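Local coordinates for protein DNA polymerase sliding clamp 2 (Sulfolobus tokodaii, PDB 3AIZ) that forms part of a ring around DNA that serves as a moving platform, tethering DNA polymerase and other DNA-processing proteins during replication, at residues V89-T94 against L98-R103; S14-L19 against I70-L75; D141-I146 against Q216-G221. All blocks are in the same frame, centred on the assembly; numbering follows the deposited sequence.

Interactions 1 and 2 belong to the N-terminal PCNA domain and are neighbours, their centres about 14 Å apart. They meet where V100 CG2 packs on L75 CD1 at 3.6 Å, so the hairpin of interaction 1 and the start of helix 72-80 in interaction 2 share one apolar interior. L98 adds looser packing on I70. Interaction 3, a helix side chain on a strand, lies in the C-terminal domain, with its centre about 22 Å from that of interaction 2 and about 32 Å from that of interaction 1, and touches neither. The sulfate of interaction 1 sits on the hairpin face turned away from the helices.

Interaction 1 of 3, residues V89-T94 against L98-R103; sequences VTLEET and LKVTVR. With SO4 (sulfate ion), chain E.
R103 lays its guanidinium across T90, the two side chains crossing at about a right angle. Its NH2 donates to T90 OG1 at 3.2 Å, a slightly bent bond (145° at the hydrogen) to an oxygen lying 22° off the guanidinium plane. T90 CG2 meets the guanidinium edge near NE, and T101 CG2 covers one face. With chi1 near 61°, T90 carries OG1 between its backbone N and carbonyl carbon, which turns the hydroxyl toward R103. The outer edge of the same guanidinium grips a sulfate, probably from the crystallisation liquor: R103 NH2 reaches O2 at 3.0 Å and R103 NH1 reaches O3 at 3.2 Å. K99, fully extended, brings NZ near the ion, and would probably add to the positive field there. E92 runs alongside K99, its OE1 4.4 Å from K99 NZ, too far for a salt bridge.

The other face is mostly apolar; E93, at its end, is the exception, its carboxylate paired with K119. V89 CG2 packs on V102 CG2, and L91 CD2 lies beside V100 CG2 at 3.8 Å. These valines and L91 meet helices 72-80 and 9-16.

Backbone bonds hold the pairs T90-T101 and E92-K99, as in T90 N to T101 O at 2.9 Å; V89-V102, L91-V100 and E93-L98 are the non-hydrogen-bonded pairs. This two-residue alternation is characteristic of an antiparallel beta hairpin, here packed by one face on the two helices of the N-terminal PCNA domain.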
loop_
_atom_site.group_PDB
_atom_site.type_symbol
_atom_site.label_atom_id
_atom_site.label_comp_id
_atom_site.label_asym_id
_atom_site.label_seq_id
_atom_site.Cartn_x
_atom_site.Cartn_y
_atom_site.Cartn_z
ATOM N N VAL A 89 30.280 -9.533 -7.203
ATOM C CA VAL A 89 30.018 -9.475 -8.636
ATOM C C VAL A 89 31.200 -10.014 -9.432
ATOM O O VAL A 89 32.353 -9.727 -9.117
ATOM C CB VAL A 89 29.729 -8.036 -9.099
ATOM C CG1 VAL A 89 29.627 -7.973 -10.613
ATOM C CG2 VAL A 89 28.456 -7.529 -8.468
ATOM N N THR A 90 30.908 -10.801 -10.462
ATOM C CA THR A 90 31.950 -11.286 -11.354
ATOM C C THR A 90 31.685 -10.819 -12.778
ATOM O O THR A 90 30.545 -10.820 -13.241
ATOM C CB THR A 90 32.071 -12.824 -11.325
ATOM O OG1 THR A 90 30.840 -13.413 -11.759
ATOM C CG2 THR A 90 32.393 -13.310 -9.920
ATOM N N LEU A 91 32.748 -10.407 -13.458
ATOM C CA LEU A 91 32.668 -9.987 -14.849
ATOM C C LEU A 91 33.432 -10.981 -15.709
ATOM O O LEU A 91 34.631 -11.180 -15.522
ATOM C CB LEU A 91 33.262 -8.589 -15.016
ATOM C CG LEU A 91 32.651 -7.482 -14.154
ATOM C CD1 LEU A 91 33.470 -6.210 -14.267
ATOM C CD2 LEU A 91 31.206 -7.228 -14.546
ATOM N N GLU A 92 32.734 -11.605 -16.650
ATOM C CA GLU A 92 33.337 -12.628 -17.492
ATOM C C GLU A 92 33.111 -12.331 -18.971
ATOM O O GLU A 92 31.974 -12.194 -19.419
ATOM C CB GLU A 92 32.767 -13.999 -17.130
ATOM C CG GLU A 92 33.370 -15.160 -17.897
ATOM C CD GLU A 92 32.779 -16.492 -17.477
ATOM O OE1 GLU A 92 32.177 -16.553 -16.383
ATOM O OE2 GLU A 92 32.914 -17.473 -18.238
ATOM N N GLU A 93 34.202 -12.233 -19.726
ATOM C CA GLU A 93 34.119 -11.949 -21.153
ATOM C C GLU A 93 33.450 -13.086 -21.919
ATOM O O GLU A 93 33.613 -14.261 -21.585
ATOM C CB GLU A 93 35.509 -11.678 -21.733
ATOM C CG GLU A 93 35.497 -11.332 -23.216
ATOM C CD GLU A 93 36.891 -11.225 -23.803
ATOM O OE1 GLU A 93 37.866 -11.565 -23.098
ATOM O OE2 GLU A 93 37.013 -10.801 -24.972
ATOM N N THR A 94 32.699 -12.724 -22.954
ATOM C CA THR A 94 31.991 -13.696 -23.775
ATOM C C THR A 94 32.147 -13.347 -25.251
ATOM O O THR A 94 32.355 -12.186 -25.601
ATOM C CB THR A 94 30.493 -13.735 -23.417
ATOM O OG1 THR A 94 30.336 -14.193 -22.070
ATOM C CG2 THR A 94 29.735 -14.666 -24.352
ATOM N N LEU A 98 29.386 -9.730 -22.687
ATOM C CA LEU A 98 29.850 -9.772 -21.307
ATOM C C LEU A 98 28.839 -10.465 -20.399
ATOM O O LEU A 98 27.649 -10.149 -20.424
ATOM C CB LEU A 98 30.117 -8.352 -20.800
ATOM C CG LEU A 98 30.618 -8.192 -19.364
ATOM C CD1 LEU A 98 31.953 -8.893 -19.179
ATOM C CD2 LEU A 98 30.735 -6.720 -19.009
ATOM N N LYS A 99 29.320 -11.410 -19.598
ATOM C CA LYS A 99 28.472 -12.112 -18.643
ATOM C C LYS A 99 28.690 -11.577 -17.232
ATOM O O LYS A 99 29.796 -11.647 -16.699
ATOM C CB LYS A 99 28.754 -13.614 -18.678
ATOM C CG LYS A 99 27.995 -14.414 -17.630
ATOM C CD LYS A 99 28.379 -15.882 -17.669
ATOM C CE LYS A 99 27.684 -16.663 -16.566
ATOM N NZ LYS A 99 28.080 -18.097 -16.567
ATOM N N VAL A 100 27.634 -11.043 -16.630
ATOM C CA VAL A 100 27.724 -10.500 -15.280
ATOM C C VAL A 100 26.961 -11.369 -14.290
ATOM O O VAL A 100 25.801 -11.710 -14.517
ATOM C CB VAL A 100 27.185 -9.057 -15.212
ATOM C CG1 VAL A 100 27.284 -8.524 -13.791
ATOM C CG2 VAL A 100 27.943 -8.160 -16.176
ATOM N N THR A 101 27.615 -11.727 -13.190
ATOM C CA THR A 101 26.990 -12.570 -12.177
ATOM C C THR A 101 27.053 -11.933 -10.794
ATOM O O THR A 101 28.106 -11.467 -10.362
ATOM C CB THR A 101 27.652 -13.960 -12.109
ATOM O OG1 THR A 101 27.573 -14.597 -13.391
ATOM C CG2 THR A 101 26.962 -14.829 -11.068
ATOM N N VAL A 102 25.918 -11.916 -10.106
ATOM C CA VAL A 102 25.857 -11.432 -8.734
ATOM C C VAL A 102 25.640 -12.604 -7.786
ATOM O O VAL A 102 24.675 -13.355 -7.926
ATOM C CB VAL A 102 24.731 -10.403 -8.542
ATOM C CG1 VAL A 102 24.582 -10.052 -7.072
ATOM C CG2 VAL A 102 25.007 -9.157 -9.368
ATOM N N ARG A 103 26.543 -12.756 -6.823
ATOM C CA ARG A 103 26.507 -13.891 -5.910
ATOM C C ARG A 103 26.302 -13.437 -4.469
ATOM O O ARG A 103 27.032 -12.584 -3.965
ATOM C CB ARG A 103 27.805 -14.688 -6.022
ATOM C CG ARG A 103 28.249 -14.916 -7.454
ATOM C CD ARG A 103 29.657 -15.468 -7.526
ATOM N NE ARG A 103 30.139 -15.514 -8.902
ATOM C CZ ARG A 103 29.916 -16.523 -9.736
ATOM N NH1 ARG A 103 29.219 -17.576 -9.332
ATOM N NH2 ARG A 103 30.391 -16.480 -10.973
HETATM S S SO4 E . 29.093 -19.656 -12.749
HETATM O O1 SO4 E . 28.309 -20.308 -13.796
HETATM O O2 SO4 E . 29.234 -18.236 -13.062
HETATM O O3 SO4 E . 28.411 -19.815 -11.466
HETATM O O4 SO4 E . 30.420 -20.263 -12.675
#

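Interaction 2 of 3, residues S14-L19 against I70-L75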
loop_
_atom_site.group_PDB
_atom_site.type_symbol
_atom_site.label_atom_id
_atom_site.label_comp_id
_atom_site.label_asym_id
_atom_site.label_seq_id
_atom_site.Cartn_x
_atom_site.Cartn_y
_atom_site.Cartn_z
ATOM N N SER A 14 26.193 1.777 -7.111
ATOM C CA SER A 14 26.246 3.185 -6.731
ATOM C C SER A 14 27.110 3.973 -7.706
ATOM O O SER A 14 26.760 5.084 -8.106
ATOM C CB SER A 14 26.774 3.348 -5.304
ATOM O OG SER A 14 25.790 2.987 -4.350
ATOM N N LEU A 15 28.239 3.387 -8.087
ATOM C CA LEU A 15 29.141 4.016 -9.040
ATOM C C LEU A 15 28.441 4.278 -10.371
ATOM O O LEU A 15 28.441 5.403 -10.870
ATOM C CB LEU A 15 30.381 3.145 -9.252
ATOM C CG LEU A 15 31.172 2.851 -7.976
ATOM C CD1 LEU A 15 32.266 1.824 -8.225
ATOM C CD2 LEU A 15 31.751 4.134 -7.396
ATOM N N LEU A 16 27.837 3.238 -10.935
ATOM C CA LEU A 16 27.169 3.351 -12.226
ATOM C C LEU A 16 26.024 4.364 -12.202
ATOM O O LEU A 16 25.761 5.038 -13.198
ATOM C CB LEU A 16 26.653 1.985 -12.687
ATOM C CG LEU A 16 27.713 0.917 -12.959
ATOM C CD1 LEU A 16 27.058 -0.397 -13.342
ATOM C CD2 LEU A 16 28.673 1.374 -14.046
ATOM N N SER A 17 25.347 4.467 -11.064
ATOM C CA SER A 17 24.224 5.389 -10.930
ATOM C C SER A 17 24.715 6.827 -10.799
ATOM O O SER A 17 23.922 7.768 -10.817
ATOM C CB SER A 17 23.363 5.020 -9.721
ATOM O OG SER A 17 24.044 5.300 -8.509
ATOM N N GLY A 18 26.027 6.986 -10.667
ATOM C CA GLY A 18 26.625 8.298 -10.516
ATOM C C GLY A 18 27.111 8.880 -11.828
ATOM O O GLY A 18 27.532 10.035 -11.885
ATOM N N LEU A 19 27.055 8.081 -12.887
ATOM C CA LEU A 19 27.474 8.539 -14.206
ATOM C C LEU A 19 26.500 9.580 -14.755
ATOM O O LEU A 19 25.436 9.238 -15.271
ATOM C CB LEU A 19 27.598 7.357 -15.169
ATOM C CG LEU A 19 28.553 6.244 -14.730
ATOM C CD1 LEU A 19 28.656 5.165 -15.795
ATOM C CD2 LEU A 19 29.926 6.807 -14.415
ATOM N N ILE A 70 28.969 -1.832 -23.739
ATOM C CA ILE A 70 27.744 -2.476 -23.276
ATOM C C ILE A 70 26.651 -1.473 -22.913
ATOM O O ILE A 70 26.917 -0.286 -22.732
ATOM C CB ILE A 70 28.016 -3.357 -22.045
ATOM C CG1 ILE A 70 28.326 -2.485 -20.828
ATOM C CG2 ILE A 70 29.155 -4.323 -22.324
ATOM C CD1 ILE A 70 28.549 -3.268 -19.558
ATOM N N ASN A 71 25.421 -1.969 -22.809
ATOM C CA ASN A 71 24.289 -1.157 -22.383
ATOM C C ASN A 71 24.252 -1.053 -20.863
ATOM O O ASN A 71 23.948 -2.027 -20.173
ATOM C CB ASN A 71 22.980 -1.751 -22.911
ATOM C CG ASN A 71 21.777 -0.865 -22.634
ATOM O OD1 ASN A 71 21.744 -0.127 -21.648
ATOM N ND2 ASN A 71 20.777 -0.938 -23.505
ATOM N N ILE A 72 24.562 0.131 -20.347
ATOM C CA ILE A 72 24.678 0.337 -18.907
ATOM C C ILE A 72 23.391 0.007 -18.152
ATOM O O ILE A 72 23.433 -0.413 -16.995
ATOM C CB ILE A 72 25.105 1.782 -18.579
ATOM C CG1 ILE A 72 25.363 1.934 -17.079
ATOM C CG2 ILE A 72 24.053 2.772 -19.053
ATOM C CD1 ILE A 72 25.810 3.317 -16.677
ATOM N N ASN A 73 22.252 0.194 -18.809
ATOM C CA ASN A 73 20.961 -0.072 -18.184
ATOM C C ASN A 73 20.816 -1.524 -17.738
ATOM O O ASN A 73 20.379 -1.797 -16.619
ATOM C CB ASN A 73 19.821 0.313 -19.127
ATOM C CG ASN A 73 19.742 1.809 -19.363
ATOM O OD1 ASN A 73 19.804 2.603 -18.422
ATOM N ND2 ASN A 73 19.599 2.203 -20.624
ATOM N N ASP A 74 21.188 -2.449 -18.618
ATOM C CA ASP A 74 21.119 -3.874 -18.310
ATOM C C ASP A 74 22.019 -4.226 -17.132
ATOM O O ASP A 74 21.675 -5.070 -16.305
ATOM C CB ASP A 74 21.520 -4.705 -19.530
ATOM C CG ASP A 74 20.581 -4.509 -20.701
ATOM O OD1 ASP A 74 19.455 -4.013 -20.485
ATOM O OD2 ASP A 74 20.969 -4.854 -21.838
ATOM N N LEU A 75 23.174 -3.573 -17.064
ATOM C CA LEU A 75 24.141 -3.829 -16.003
ATOM C C LEU A 75 23.642 -3.308 -14.661
ATOM O O LEU A 75 24.078 -3.765 -13.605
ATOM C CB LEU A 75 25.493 -3.200 -16.353
ATOM C CG LEU A 75 26.640 -3.422 -15.367
ATOM C CD1 LEU A 75 26.786 -4.897 -15.030
ATOM C CD2 LEU A 75 27.938 -2.865 -15.931
#
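I72, the first helical residue of I70-L75, meets both L16 and L19 with the end of its side chain. Its CG1 stands opposite the backbone N (chi1 -174°) and the chain runs on extended, which carries CD1 across to L19 CD1 at 3.5 Å. The same methyl lies 4.3 Å from L16 CB, close to the L16 carbonyl. I72 also packs on I26 of strand 25-30 and on V22 in the loop before it.

Next comes N73, whose backbone N donates to N71 OD1 at 2.9 Å. N71 therefore acts as the N-cap where strand 66-71 gives way to helix 72-80, and the capping bond probably helps to set the first turn, from which I72 and L75 point at the other segment. The contact thus joins the beginning of helix 72-80 to helix 9-16 and the turn that follows it, the helix pair being that of the N-terminal PCNA domain; in PCNA rings such helices line the central hole through which DNA passes.

One turn on from I72, L75 crosses L16 at about a right angle. L16 CD1 touches L75 CG and L75 CD2, both at 3.7 Å. A type I turn from L16 to L19 brings L19 round to I72, while L19 packs on V48 of strand 46-53.

Interaction 3 of 3, residues D141-I146 against Q216-G221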
loop_
_atom_site.group_PDB
_atom_site.type_symbol
_atom_site.label_atom_id
_atom_site.label_comp_id
_atom_site.label_asym_id
_atom_site.label_seq_id
_atom_site.Cartn_x
_atom_site.Cartn_y
_atom_site.Cartn_z
ATOM N N ASP A 141 27.710 13.972 2.063
ATOM C CA ASP A 141 26.461 14.593 2.491
ATOM C C ASP A 141 26.587 16.112 2.569
ATOM O O ASP A 141 25.665 16.842 2.204
ATOM C CB ASP A 141 26.005 14.021 3.836
ATOM C CG ASP A 141 25.534 12.581 3.728
ATOM O OD1 ASP A 141 24.752 12.277 2.800
ATOM O OD2 ASP A 141 25.942 11.753 4.571
ATOM N N VAL A 142 27.737 16.584 3.041
ATOM C CA VAL A 142 27.989 18.016 3.131
ATOM C C VAL A 142 27.959 18.655 1.749
ATOM O O VAL A 142 27.285 19.663 1.536
ATOM C CB VAL A 142 29.343 18.314 3.795
ATOM C CG1 VAL A 142 29.592 19.812 3.829
ATOM C CG2 VAL A 142 29.389 17.725 5.196
ATOM N N LEU A 143 28.693 18.066 0.810
ATOM C CA LEU A 143 28.729 18.574 -0.556
ATOM C C LEU A 143 27.332 18.573 -1.166
ATOM O O LEU A 143 26.963 19.489 -1.902
ATOM C CB LEU A 143 29.692 17.750 -1.414
ATOM C CG LEU A 143 31.156 17.760 -0.966
ATOM C CD1 LEU A 143 32.001 16.852 -1.847
ATOM C CD2 LEU A 143 31.708 19.177 -0.963
ATOM N N LYS A 144 26.554 17.542 -0.853
ATOM C CA LYS A 144 25.173 17.468 -1.310
ATOM C C LYS A 144 24.374 18.641 -0.754
ATOM O O LYS A 144 23.592 19.263 -1.469
ATOM C CB LYS A 144 24.537 16.145 -0.887
ATOM C CG LYS A 144 23.135 15.923 -1.430
ATOM C CD LYS A 144 22.633 14.534 -1.075
ATOM C CE LYS A 144 21.299 14.237 -1.736
ATOM N NZ LYS A 144 20.843 12.847 -1.451
ATOM N N ASP A 145 24.579 18.940 0.525
ATOM C CA ASP A 145 23.927 20.082 1.158
ATOM C C ASP A 145 24.305 21.382 0.456
ATOM O O ASP A 145 23.452 22.233 0.202
ATOM C CB ASP A 145 24.289 20.159 2.644
ATOM C CG ASP A 145 23.634 19.062 3.462
ATOM O OD1 ASP A 145 22.600 18.520 3.013
ATOM O OD2 ASP A 145 24.147 18.744 4.557
ATOM N N ILE A 146 25.588 21.531 0.143
ATOM C CA ILE A 146 26.076 22.704 -0.574
ATOM C C ILE A 146 25.465 22.787 -1.970
ATOM O O ILE A 146 25.204 23.876 -2.480
ATOM C CB ILE A 146 27.611 22.699 -0.682
ATOM C CG1 ILE A 146 28.241 22.830 0.706
ATOM C CG2 ILE A 146 28.088 23.820 -1.589
ATOM C CD1 ILE A 146 29.750 22.865 0.690
ATOM N N GLN A 216 31.702 8.688 2.025
ATOM C CA GLN A 216 31.878 9.392 3.287
ATOM C C GLN A 216 33.200 10.147 3.298
ATOM O O GLN A 216 33.472 10.930 4.206
ATOM C CB GLN A 216 31.816 8.418 4.465
ATOM C CG GLN A 216 30.427 7.861 4.737
ATOM C CD GLN A 216 30.396 6.934 5.937
ATOM O OE1 GLN A 216 31.322 6.153 6.156
ATOM N NE2 GLN A 216 29.325 7.015 6.721
ATOM N N ASN A 217 34.018 9.906 2.280
ATOM C CA ASN A 217 35.324 10.544 2.191
ATOM C C ASN A 217 35.627 11.038 0.783
ATOM O O ASN A 217 36.492 10.494 0.093
ATOM C CB ASN A 217 36.417 9.590 2.672
ATOM C CG ASN A 217 36.238 9.190 4.123
ATOM O OD1 ASN A 217 36.738 9.856 5.030
ATOM N ND2 ASN A 217 35.513 8.099 4.351
ATOM N N VAL A 218 34.907 12.073 0.368
ATOM C CA VAL A 218 35.104 12.671 -0.944
ATOM C C VAL A 218 36.303 13.611 -0.926
ATOM O O VAL A 218 36.411 14.472 -0.053
ATOM C CB VAL A 218 33.861 13.458 -1.391
ATOM C CG1 VAL A 218 34.063 14.018 -2.789
ATOM C CG2 VAL A 218 32.628 12.571 -1.342
ATOM N N THR A 219 37.204 13.438 -1.886
ATOM C CA THR A 219 38.365 14.311 -2.009
ATOM C C THR A 219 38.169 15.307 -3.145
ATOM O O THR A 219 37.950 14.920 -4.293
ATOM C CB THR A 219 39.660 13.510 -2.249
ATOM O OG1 THR A 219 39.930 12.682 -1.112
ATOM C CG2 THR A 219 40.836 14.447 -2.470
ATOM N N VAL A 220 38.242 16.592 -2.816
ATOM C CA VAL A 220 38.089 17.648 -3.807
ATOM C C VAL A 220 39.397 18.405 -3.979
ATOM O O VAL A 220 39.977 18.883 -3.006
ATOM C CB VAL A 220 36.985 18.643 -3.407
ATOM C CG1 VAL A 220 36.883 19.762 -4.431
ATOM C CG2 VAL A 220 35.653 17.926 -3.255
ATOM N N GLY A 221 39.862 18.505 -5.219
ATOM C CA GLY A 221 41.089 19.218 -5.514
ATOM C C GLY A 221 40.895 20.251 -6.603
ATOM O O GLY A 221 40.117 20.045 -7.533
HETATM O O HOH W 1 27.126 8.945 6.140
#
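Apolar contact is carried by one methyl: L143 CD1 sits 3.6 Å from V218 CG1 and 4.1 Å from V220 CG2. V218 and V220, two apart on strand 218-223, turn their side chains to the same face, and L143 comes down from helix 140-150 onto both. With chi1 of -62° its CG lies opposite the carbonyl carbon, and the extended second torsion pushes CD1 toward the strand. L143 and V218 approach each other at a slant. F209 and T212 pack on L143 as well, while I230 of the adjoining strand touches V218 and V220, so the leucine end is buried among side chains.

This is a helix laid on a beta sheet, the build of the C-terminal PCNA domain, where helices 140-150 and 202-211 cover one face of the strands. Another side of helix 140-150 faces the partner subunit: V142 packs on V104 of the PCNA3 chain, and D145 and I146 pack on Y105 of that same chain.

Polar contact is indirect and lies at the exposed end. A water accepts from Q216 NE2 at 3.0 Å and donates to D141 OD2 at 3.4 Å, the second bond being weak. Nearby, K188 NZ donates to both Q216 O and N217 OD1.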